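PDB 1JYE: lactose Operon Repressor from Escherichia coli, which represses transcription of the lactose operon by binding operator DNA, a hold that inducing sugars are known to weaken. Local coordinates for residues A245-A250 / D274-S279; Y282-T287 / R326-A331. The protein carries 1 engineered substitution. One frame throughout, in Å; residues are numbered along the deposited sequence.

Contact 1. Residues A245-A250 / D274-S279; sequences ANDQMA and DDTEDS. With GOL (glycerol), chain B.
Asn246 CB touches Asp274 OD2 where the start of helix 247-259 meets the loop after strand 269-271, at the C-terminal ends of parallel strands in a periplasmic-binding-protein-like fold. A glycerol, probably from the crystallisation liquor, is bound by both side chains, consistent with a pocket for inducing sugars. Asp274 grips it with both carboxylate oxygens: OD1 accepts from glycerol O2 at 2.6 Å and OD2 from glycerol O1 at 2.6 Å. Asn246 ND2 donates to that same O1 at 3.2 Å. The Asn246 amide does double duty as N-cap, since its OD1 accepts from Met249 N at 2.8 Å. A water also donates to Asp274 OD2 and links it to Gln248 N and OE1. Further along, Asp275 N makes a weak, bent bond to Asp247 OD2 (2.7 Å, 122°), whereas its own carboxylate pairs with Arg326. Thr276 N completes the grip, meeting Asp247 OD2 nearly along its C-O axis at 2.8 Å and 162°. In Asp247, chi1 of -67° sets CG beside the backbone N, anti to the carbonyl carbon, on a CB that points to the loop; its OD1 is held by the Thr288 hydroxyl. Two backbone N-H groups thus converge on one buried oxygen and would probably offset its charge near Asp274 and Asp275. Asp278 reaches Gln248 of the second subunit. Last comes Ser279, whose CB packs 3.5 Å from Asp247 OD2, in a turn with an ST motif: Ser279 N donates to Thr276 OG1, and Ser279 OG to a lone pair of Thr276 O at 2.6 Å.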
loop_
_atom_site.group_PDB
_atom_site.type_symbol
_atom_site.label_atom_id
_atom_site.label_comp_id
_atom_site.label_asym_id
_atom_site.label_seq_id
_atom_site.Cartn_x
_atom_site.Cartn_y
_atom_site.Cartn_z
ATOM N N ALA A 245 7.605 -11.218 10.379
ATOM C CA ALA A 245 8.136 -9.862 10.263
ATOM C C ALA A 245 7.199 -8.736 9.836
ATOM O O ALA A 245 7.493 -7.571 10.088
ATOM C CB ALA A 245 9.387 -9.874 9.381
ATOM N N ASN A 246 6.106 -9.062 9.158
ATOM C CA ASN A 246 5.138 -8.024 8.817
ATOM C C ASN A 246 3.798 -8.663 8.520
ATOM O O ASN A 246 3.702 -9.882 8.384
ATOM C CB ASN A 246 5.648 -7.094 7.687
ATOM C CG ASN A 246 5.501 -7.677 6.291
ATOM O OD1 ASN A 246 5.327 -8.874 6.108
ATOM N ND2 ASN A 246 5.600 -6.803 5.285
ATOM N N ASP A 247 2.751 -7.852 8.462
ATOM C CA ASP A 247 1.421 -8.388 8.244
ATOM C C ASP A 247 1.216 -9.068 6.898
ATOM O O ASP A 247 0.508 -10.068 6.815
ATOM C CB ASP A 247 0.376 -7.288 8.451
ATOM C CG ASP A 247 0.304 -6.819 9.894
ATOM O OD1 ASP A 247 0.821 -7.534 10.784
ATOM O OD2 ASP A 247 -0.278 -5.744 10.145
ATOM N N GLN A 248 1.829 -8.544 5.846
ATOM C CA GLN A 248 1.668 -9.160 4.537
ATOM C C GLN A 248 2.297 -10.548 4.494
ATOM O O GLN A 248 1.707 -11.475 3.952
ATOM C CB GLN A 248 2.251 -8.257 3.454
ATOM C CG GLN A 248 1.377 -7.045 3.178
ATOM C CD GLN A 248 2.117 -5.956 2.448
ATOM O OE1 GLN A 248 2.974 -5.287 3.021
ATOM N NE2 GLN A 248 1.800 -5.775 1.170
ATOM N N MET A 249 3.488 -10.707 5.064
ATOM C CA MET A 249 4.083 -12.035 5.071
ATOM C C MET A 249 3.234 -12.934 5.964
ATOM O O MET A 249 3.122 -14.132 5.716
ATOM C CB MET A 249 5.529 -11.995 5.579
ATOM C CG MET A 249 6.482 -11.317 4.615
ATOM S SD MET A 249 8.207 -11.621 5.030
ATOM C CE MET A 249 8.366 -10.662 6.469
ATOM N N ALA A 250 2.628 -12.354 6.998
ATOM C CA ALA A 250 1.783 -13.137 7.899
ATOM C C ALA A 250 0.567 -13.649 7.138
ATOM O O ALA A 250 0.108 -14.767 7.367
ATOM C CB ALA A 250 1.343 -12.298 9.099
ATOM N N ASP A 274 3.117 -4.501 12.163
ATOM C CA ASP A 274 2.709 -3.265 11.478
ATOM C C ASP A 274 1.316 -2.774 11.867
ATOM O O ASP A 274 1.127 -1.600 12.179
ATOM C CB ASP A 274 2.707 -3.408 9.947
ATOM C CG ASP A 274 4.098 -3.387 9.341
ATOM O OD1 ASP A 274 5.068 -3.022 10.039
ATOM O OD2 ASP A 274 4.213 -3.727 8.146
ATOM N N ASP A 275 0.359 -3.697 11.848
ATOM C CA ASP A 275 -1.056 -3.420 12.094
ATOM C C ASP A 275 -1.562 -2.612 10.910
ATOM O O ASP A 275 -1.987 -1.460 11.046
ATOM C CB ASP A 275 -1.323 -2.647 13.395
ATOM C CG ASP A 275 -2.818 -2.443 13.641
ATOM O OD1 ASP A 275 -3.610 -3.240 13.094
ATOM O OD2 ASP A 275 -3.212 -1.508 14.372
ATOM N N THR A 276 -1.482 -3.224 9.733
ATOM C CA THR A 276 -1.950 -2.578 8.515
ATOM C C THR A 276 -3.466 -2.501 8.585
ATOM O O THR A 276 -4.101 -3.249 9.325
ATOM C CB THR A 276 -1.568 -3.388 7.266
ATOM O OG1 THR A 276 -2.245 -4.652 7.291
ATOM C CG2 THR A 276 -0.067 -3.628 7.225
ATOM N N GLU A 277 -4.049 -1.593 7.812
ATOM C CA GLU A 277 -5.494 -1.446 7.795
ATOM C C GLU A 277 -6.146 -2.775 7.428
ATOM O O GLU A 277 -7.139 -3.176 8.032
ATOM C CB GLU A 277 -5.880 -0.361 6.788
ATOM C CG GLU A 277 -5.189 0.966 7.062
ATOM C CD GLU A 277 -5.227 1.911 5.878
ATOM O OE1 GLU A 277 -6.340 2.283 5.451
ATOM O OE2 GLU A 277 -4.139 2.281 5.376
ATOM N N ASP A 278 -5.568 -3.469 6.452
ATOM C CA ASP A 278 -6.099 -4.755 6.004
ATOM C C ASP A 278 -6.058 -5.858 7.061
ATOM O O ASP A 278 -6.906 -6.748 7.058
ATOM C CB ASP A 278 -5.323 -5.269 4.784
ATOM C CG ASP A 278 -5.539 -4.432 3.538
ATOM O OD1 ASP A 278 -4.834 -4.691 2.541
ATOM O OD2 ASP A 278 -6.402 -3.531 3.546
ATOM N N SER A 279 -5.078 -5.806 7.960
ATOM C CA SER A 279 -4.925 -6.862 8.958
ATOM C C SER A 279 -6.152 -7.154 9.812
ATOM O O SER A 279 -6.334 -8.281 10.268
ATOM C CB SER A 279 -3.711 -6.581 9.863
ATOM O OG SER A 279 -3.929 -5.472 10.713
HETATM C C1 GOL B . 7.571 -3.586 6.748
HETATM O O1 GOL B . 6.220 -3.911 6.448
HETATM C C2 GOL B . 7.657 -2.953 8.136
HETATM O O2 GOL B . 7.280 -3.902 9.122
HETATM C C3 GOL B . 9.072 -2.459 8.417
HETATM O O3 GOL B . 9.134 -1.917 9.728
HETATM O O HOH W 1 2.660 -5.512 6.238
#

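Contact 2. Residues Y282-T287 / R326-A331; sequences YIPPLT and RKTTLA
Pro285 and Lys327 are tied backbone to backbone, Lys327 N lying 2.9 Å from Pro285 O and above its carbonyl plane. The two irregular segments flank the antiparallel pair 288-290 and 316-324, one leading into the first strand and the other following the second, in this periplasmic-binding-protein-like fold. A cis peptide precedes Pro284, and the two proline rings lie against the second loop: Pro284 CB meets Lys327 CB, while Pro285 and Lys327 run side by side, ring CD 3.9 Å from Lys327 CG. In Lys327, chi2 of -67° turns CD aside, and the rest of the chain runs off from the contact. Arg326 meets the same proline at CB. Extended from CG to NE, its chain passes Pro285 CB with CD at 3.7 Å, and NH1 reaches Leu286 O at 2.8 Å, in the carbonyl plane but 22° out of the guanidinium plane. The same NH1 bonds Ser279 OG, and NH2 forms a salt bridge with Asp275. An alanine in place of Arg326 would probably leave the Asp275 carboxylate without its charged mate, Leu286 O without this donor, and a gap beside Pro285 CB. Threonines supply the remaining bonds. Thr328 OG1 accepts a nearly straight bond from Thr287 N (2.9 Å, 172°) and is also bonded to Val270 O; its methyl CG2 presses on Pro285 O at 3.2 Å. Thr287 OG1 accepts from Arg326 N at 2.9 Å, fastening the arginine at both ends. That hydroxyl also meets Thr329 tip to tip, OG1 to OG1 at 2.9 Å, and Thr329 OG1 is in turn bonded to His173 NE2.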
loop_
_atom_site.group_PDB
_atom_site.type_symbol
_atom_site.label_atom_id
_atom_site.label_comp_id
_atom_site.label_asym_id
_atom_site.label_seq_id
_atom_site.Cartn_x
_atom_site.Cartn_y
_atom_site.Cartn_z
ATOM N N TYR A 282 -8.198 -9.872 7.906
ATOM C CA TYR A 282 -7.624 -11.118 7.427
ATOM C C TYR A 282 -8.529 -12.199 8.001
ATOM O O TYR A 282 -9.355 -11.919 8.871
ATOM C CB TYR A 282 -6.194 -11.312 7.950
ATOM C CG TYR A 282 -5.144 -10.478 7.251
ATOM C CD1 TYR A 282 -5.465 -9.687 6.146
ATOM C CD2 TYR A 282 -3.813 -10.513 7.670
ATOM C CE1 TYR A 282 -4.489 -8.960 5.475
ATOM C CE2 TYR A 282 -2.831 -9.790 7.008
ATOM C CZ TYR A 282 -3.172 -9.019 5.913
ATOM O OH TYR A 282 -2.200 -8.318 5.243
ATOM N N ILE A 283 -8.376 -13.428 7.523
ATOM C CA ILE A 283 -9.199 -14.526 8.006
ATOM C C ILE A 283 -8.355 -15.594 8.693
ATOM O O ILE A 283 -7.688 -16.385 8.027
ATOM C CB ILE A 283 -9.978 -15.183 6.847
ATOM C CG1 ILE A 283 -10.837 -14.132 6.141
ATOM C CG2 ILE A 283 -10.844 -16.316 7.382
ATOM C CD1 ILE A 283 -11.556 -14.651 4.905
ATOM N N PRO A 284 -8.357 -15.616 10.039
ATOM C CA PRO A 284 -9.098 -14.696 10.910
ATOM C C PRO A 284 -8.294 -13.421 11.167
ATOM O O PRO A 284 -7.123 -13.339 10.790
ATOM C CB PRO A 284 -9.298 -15.521 12.176
ATOM C CG PRO A 284 -8.030 -16.289 12.257
ATOM C CD PRO A 284 -7.807 -16.739 10.822
ATOM N N PRO A 285 -8.912 -12.407 11.801
ATOM C CA PRO A 285 -8.207 -11.152 12.088
ATOM C C PRO A 285 -6.866 -11.418 12.763
ATOM O O PRO A 285 -6.768 -12.221 13.690
ATOM C CB PRO A 285 -9.199 -10.401 12.963
ATOM C CG PRO A 285 -10.510 -10.783 12.317
ATOM C CD PRO A 285 -10.343 -12.286 12.140
ATOM N N LEU A 286 -5.848 -10.714 12.285
ATOM C CA LEU A 286 -4.470 -10.893 12.731
ATOM C C LEU A 286 -3.941 -10.150 13.954
ATOM O O LEU A 286 -4.005 -8.925 14.034
ATOM C CB LEU A 286 -3.551 -10.598 11.541
ATOM C CG LEU A 286 -2.038 -10.693 11.739
ATOM C CD1 LEU A 286 -1.647 -12.145 12.000
ATOM C CD2 LEU A 286 -1.332 -10.164 10.496
ATOM N N THR A 287 -3.402 -10.911 14.902
ATOM C CA THR A 287 -2.786 -10.330 16.089
ATOM C C THR A 287 -1.483 -9.773 15.539
ATOM O O THR A 287 -0.776 -10.463 14.807
ATOM C CB THR A 287 -2.477 -11.404 17.142
ATOM O OG1 THR A 287 -3.707 -11.905 17.676
ATOM C CG2 THR A 287 -1.629 -10.823 18.272
ATOM N N ARG A 326 -5.835 -10.025 18.345
ATOM C CA ARG A 326 -6.999 -10.345 17.538
ATOM C C ARG A 326 -7.358 -11.832 17.607
ATOM O O ARG A 326 -7.445 -12.392 18.702
ATOM C CB ARG A 326 -6.796 -9.875 16.090
ATOM C CG ARG A 326 -6.666 -8.356 15.980
ATOM C CD ARG A 326 -7.095 -7.844 14.605
ATOM N NE ARG A 326 -6.998 -6.390 14.494
ATOM C CZ ARG A 326 -6.017 -5.743 13.870
ATOM N NH1 ARG A 326 -5.025 -6.412 13.294
ATOM N NH2 ARG A 326 -6.038 -4.419 13.807
ATOM N N LYS A 327 -7.531 -12.484 16.460
ATOM C CA LYS A 327 -7.961 -13.881 16.447
ATOM C C LYS A 327 -6.968 -14.950 16.011
ATOM O O LYS A 327 -7.349 -16.112 15.864
ATOM C CB LYS A 327 -9.207 -14.008 15.563
ATOM C CG LYS A 327 -10.358 -13.090 15.951
ATOM C CD LYS A 327 -10.942 -13.479 17.294
ATOM C CE LYS A 327 -12.156 -12.630 17.634
ATOM N NZ LYS A 327 -12.757 -13.042 18.931
ATOM N N THR A 328 -5.705 -14.589 15.816
ATOM C CA THR A 328 -4.729 -15.567 15.351
ATOM C C THR A 328 -3.795 -16.133 16.414
ATOM O O THR A 328 -2.858 -16.860 16.085
ATOM C CB THR A 328 -3.867 -14.976 14.229
ATOM O OG1 THR A 328 -3.223 -13.790 14.706
ATOM C CG2 THR A 328 -4.739 -14.624 13.017
ATOM N N THR A 329 -4.050 -15.805 17.676
ATOM C CA THR A 329 -3.216 -16.301 18.768
ATOM C C THR A 329 -4.036 -16.914 19.898
ATOM O O THR A 329 -4.882 -16.254 20.510
ATOM C CB THR A 329 -2.321 -15.184 19.352
ATOM O OG1 THR A 329 -3.111 -14.020 19.626
ATOM C CG2 THR A 329 -1.211 -14.829 18.379
ATOM N N LEU A 330 -3.774 -18.190 20.157
ATOM C CA LEU A 330 -4.452 -18.944 21.204
ATOM C C LEU A 330 -3.432 -19.862 21.864
ATOM O O LEU A 330 -2.319 -20.024 21.361
ATOM C CB LEU A 330 -5.574 -19.797 20.603
ATOM C CG LEU A 330 -6.779 -19.073 20.002
ATOM C CD1 LEU A 330 -7.640 -20.060 19.229
ATOM C CD2 LEU A 330 -7.580 -18.415 21.112
ATOM N N ALA A 331 -3.806 -20.456 22.991
ATOM C CA ALA A 331 -2.910 -21.377 23.681
ATOM C C ALA A 331 -2.636 -22.525 22.713
ATOM O O ALA A 331 -3.478 -22.845 21.871
ATOM C CB ALA A 331 -3.569 -21.898 24.949
#

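How the contacts relate
Contact 1 is buried, its centre about 10 Å from the centre of the chain; that of contact 2 is about 20 Å from it, and contact 2 is only partly buried, with Lys327 exposed. The two contact centres are about 12 Å apart, and both use the loop between strands 269-271 and 288-290. Contact 1 joins it to the start of helix 247-259 through carboxylates, a water and a ligand; contact 2 joins it to the loop after strand 316-324 through threonine hydroxyls, prolines and aliphatic chains, over a larger surface. The guanidinium of contact 2 also serves the loop of contact 1. Both reach the second subunit, contact 1 through polar side chains and contact 2 through packing such as Ile283 on Ile283 of that subunit.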